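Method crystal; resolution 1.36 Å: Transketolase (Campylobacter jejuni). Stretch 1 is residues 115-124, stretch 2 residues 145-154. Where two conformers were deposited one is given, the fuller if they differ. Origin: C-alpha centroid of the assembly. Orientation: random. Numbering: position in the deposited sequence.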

# COMPACT_ATOMS: atom_id res chain seq x y z
N PRO A 115 -4.08 11.12 -5.39
CA PRO A 115 -4.29 9.66 -5.28
C PRO A 115 -5.66 9.43 -4.63
O PRO A 115 -5.95 9.99 -3.57
CB PRO A 115 -3.12 9.21 -4.40
CG PRO A 115 -2.10 10.35 -4.59
CD PRO A 115 -2.93 11.57 -4.60
N LEU A 116 -6.51 8.66 -5.30
CA LEU A 116 -7.90 8.57 -4.91
C LEU A 116 -8.07 7.91 -3.55
O LEU A 116 -7.27 7.04 -3.11
CB LEU A 116 -8.69 7.85 -6.01
CG LEU A 116 -8.81 8.64 -7.34
CD1 LEU A 116 -9.15 7.75 -8.54
CD2 LEU A 116 -9.84 9.74 -7.17
N GLY A 117 -9.11 8.33 -2.87
CA GLY A 117 -9.42 7.87 -1.53
C GLY A 117 -8.75 8.66 -0.44
O GLY A 117 -9.30 8.81 0.65
N GLN A 118 -7.54 9.15 -0.68
CA GLN A 118 -6.76 9.82 0.37
C GLN A 118 -7.56 10.94 1.02
O GLN A 118 -7.62 11.06 2.25
CB GLN A 118 -5.44 10.43 -0.15
CG GLN A 118 -4.39 9.47 -0.68
CD GLN A 118 -3.87 8.52 0.37
OE1 GLN A 118 -3.59 8.94 1.51
NE2 GLN A 118 -3.71 7.23 -0.02
N GLY A 119 -8.17 11.77 0.19
CA GLY A 119 -8.81 12.97 0.67
C GLY A 119 -9.98 12.67 1.61
O GLY A 119 -10.24 13.42 2.55
N VAL A 120 -10.73 11.60 1.36
CA VAL A 120 -11.80 11.19 2.24
C VAL A 120 -11.23 10.86 3.63
O VAL A 120 -11.77 11.33 4.65
CB VAL A 120 -12.58 9.97 1.68
CG1 VAL A 120 -13.63 9.46 2.71
CG2 VAL A 120 -13.27 10.36 0.35
N ALA A 121 -10.14 10.08 3.68
CA ALA A 121 -9.51 9.76 4.95
C ALA A 121 -8.92 11.02 5.58
O ALA A 121 -8.95 11.17 6.80
CB ALA A 121 -8.43 8.67 4.75
N ASN A 122 -8.33 11.92 4.79
CA ASN A 122 -7.81 13.18 5.34
C ASN A 122 -8.95 13.98 5.98
O ASN A 122 -8.78 14.55 7.07
CB ASN A 122 -7.24 14.06 4.25
CG ASN A 122 -6.04 13.46 3.53
OD1 ASN A 122 -5.19 12.73 4.12
ND2 ASN A 122 -5.95 13.79 2.27
N ALA A 123 -10.11 14.00 5.33
CA ALA A 123 -11.21 14.77 5.87
C ALA A 123 -11.71 14.18 7.19
O ALA A 123 -12.02 14.91 8.14
CB ALA A 123 -12.34 14.85 4.86
N VAL A 124 -11.79 12.85 7.27
CA VAL A 124 -12.08 12.19 8.55
C VAL A 124 -11.04 12.60 9.58
O VAL A 124 -11.37 12.88 10.74
CB VAL A 124 -12.15 10.67 8.38
CG1 VAL A 124 -12.14 9.96 9.76
CG2 VAL A 124 -13.39 10.29 7.56
N LYS A 145 -16.98 23.00 10.66
CA LYS A 145 -17.27 21.81 9.86
C LYS A 145 -16.07 21.38 9.04
O LYS A 145 -15.10 22.14 8.87
CB LYS A 145 -18.46 22.09 8.94
CG LYS A 145 -19.74 22.42 9.68
CD LYS A 145 -20.32 21.25 10.47
CE LYS A 145 -21.61 21.62 11.21
NZ LYS A 145 -22.06 20.48 12.03
N ILE A 146 -16.17 20.16 8.51
CA ILE A 146 -15.23 19.60 7.54
C ILE A 146 -16.05 19.11 6.38
O ILE A 146 -16.94 18.25 6.57
CB ILE A 146 -14.41 18.44 8.12
CG1 ILE A 146 -13.57 18.89 9.34
CG2 ILE A 146 -13.51 17.87 7.01
CD1 ILE A 146 -14.25 19.07 10.67
N TYR A 147 -15.89 19.73 5.23
CA TYR A 147 -16.59 19.39 3.99
C TYR A 147 -15.64 18.69 3.06
O TYR A 147 -14.54 19.17 2.78
CB TYR A 147 -17.11 20.65 3.28
CG TYR A 147 -18.16 21.41 4.03
CD1 TYR A 147 -19.49 21.01 4.03
CD2 TYR A 147 -17.84 22.57 4.75
CE1 TYR A 147 -20.46 21.74 4.68
CE2 TYR A 147 -18.80 23.29 5.43
CZ TYR A 147 -20.12 22.87 5.42
OH TYR A 147 -21.15 23.55 6.08
N CYS A 148 -16.03 17.53 2.55
CA CYS A 148 -15.21 16.82 1.59
C CYS A 148 -16.01 16.51 0.35
O CYS A 148 -17.12 15.96 0.48
CB CYS A 148 -14.75 15.50 2.21
SG CYS A 148 -13.73 14.47 1.17
N LEU A 149 -15.48 16.86 -0.81
CA LEU A 149 -16.09 16.45 -2.08
C LEU A 149 -15.37 15.24 -2.60
O LEU A 149 -14.15 15.24 -2.67
CB LEU A 149 -16.02 17.56 -3.13
CG LEU A 149 -17.00 18.72 -3.06
CD1 LEU A 149 -17.02 19.39 -1.67
CD2 LEU A 149 -16.63 19.73 -4.17
N CYS A 150 -16.10 14.20 -2.93
CA CYS A 150 -15.50 12.95 -3.43
C CYS A 150 -16.29 12.40 -4.60
O CYS A 150 -17.37 12.87 -4.89
CB CYS A 150 -15.37 11.93 -2.28
SG CYS A 150 -16.94 11.15 -1.83
N GLY A 151 -15.71 11.41 -5.25
CA GLY A 151 -16.31 10.75 -6.38
C GLY A 151 -16.26 9.25 -6.28
O GLY A 151 -15.82 8.68 -5.26
N ASP A 152 -16.70 8.59 -7.34
CA ASP A 152 -16.68 7.12 -7.39
C ASP A 152 -15.33 6.49 -7.10
O ASP A 152 -15.24 5.49 -6.38
CB ASP A 152 -17.18 6.62 -8.74
CG ASP A 152 -18.63 6.86 -8.90
OD1 ASP A 152 -19.37 6.24 -8.11
OD2 ASP A 152 -19.04 7.70 -9.73
N GLY A 153 -14.26 7.01 -7.67
CA GLY A 153 -12.96 6.46 -7.43
C GLY A 153 -12.59 6.48 -5.97
O GLY A 153 -11.94 5.54 -5.44
N ASP A 154 -12.94 7.55 -5.28
CA ASP A 154 -12.61 7.66 -3.88
C ASP A 154 -13.34 6.58 -3.08
O ASP A 154 -12.76 5.97 -2.18
CB ASP A 154 -12.98 9.04 -3.32
CG ASP A 154 -12.24 10.17 -3.99
OD1 ASP A 154 -11.00 10.29 -3.83
OD2 ASP A 154 -12.91 10.95 -4.75

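The helix beginning at Q118 lies over the strand that begins at I146, the two running nearly antiparallel (163°) with their axes 8.5 Å apart at closest approach. The close spacing is matched by small side chains at A123 and C148 and by the absence of one at G119. A123 points its methyl toward the strand, where its CB rests 3.6 Å from C148 CB and 3.9 Å from I146 CG2. The branched I146 reaches past this methyl to the helix backbone, its CG2 lying 3.5 Å from A123 O. One turn earlier, with no side chain at G119, the sulfur of C148, whose chi1 is in the t rotamer, rests against the helix backbone, SG lying 3.9 Å from G119 O and 4.0 Å from V120 CA. V120 closes the side of this contact: its CB leaves the helix sideways, and its CG2 packs 3.7 Å from C150 CB, 4.2 Å from C148 SG and 3.9 Å from D154 CB. This apolar seam is buried.

At the start of the helix, packing gives way to a polar clasp. D154 leaves its backbone sideways, but its m rotamer brings the carboxylate close to G117, where OD1 accepts a nearly linear hydrogen bond from G117 N (2.9 Å, 171°). Its other oxygen, OD2, accepts one from G151 N at 2.9 Å, so a single carboxylate ties together the N-cap residues of two helices. G117 sits in a type II turn from P115 to Q118, with a positive phi (88°) at which a CB would jam against the preceding carbonyl; its CA approaches D154 CA to 4.0 Å. Beside it, L116 leans over the clasp, its CD2 3.6 Å from D154 OD1, while its CB lies 4.0 Å from G153 O. Glycine at 153 makes the hollow for this leucine: a CB there would stand only 2.8 Å from L116 CD1, a clash.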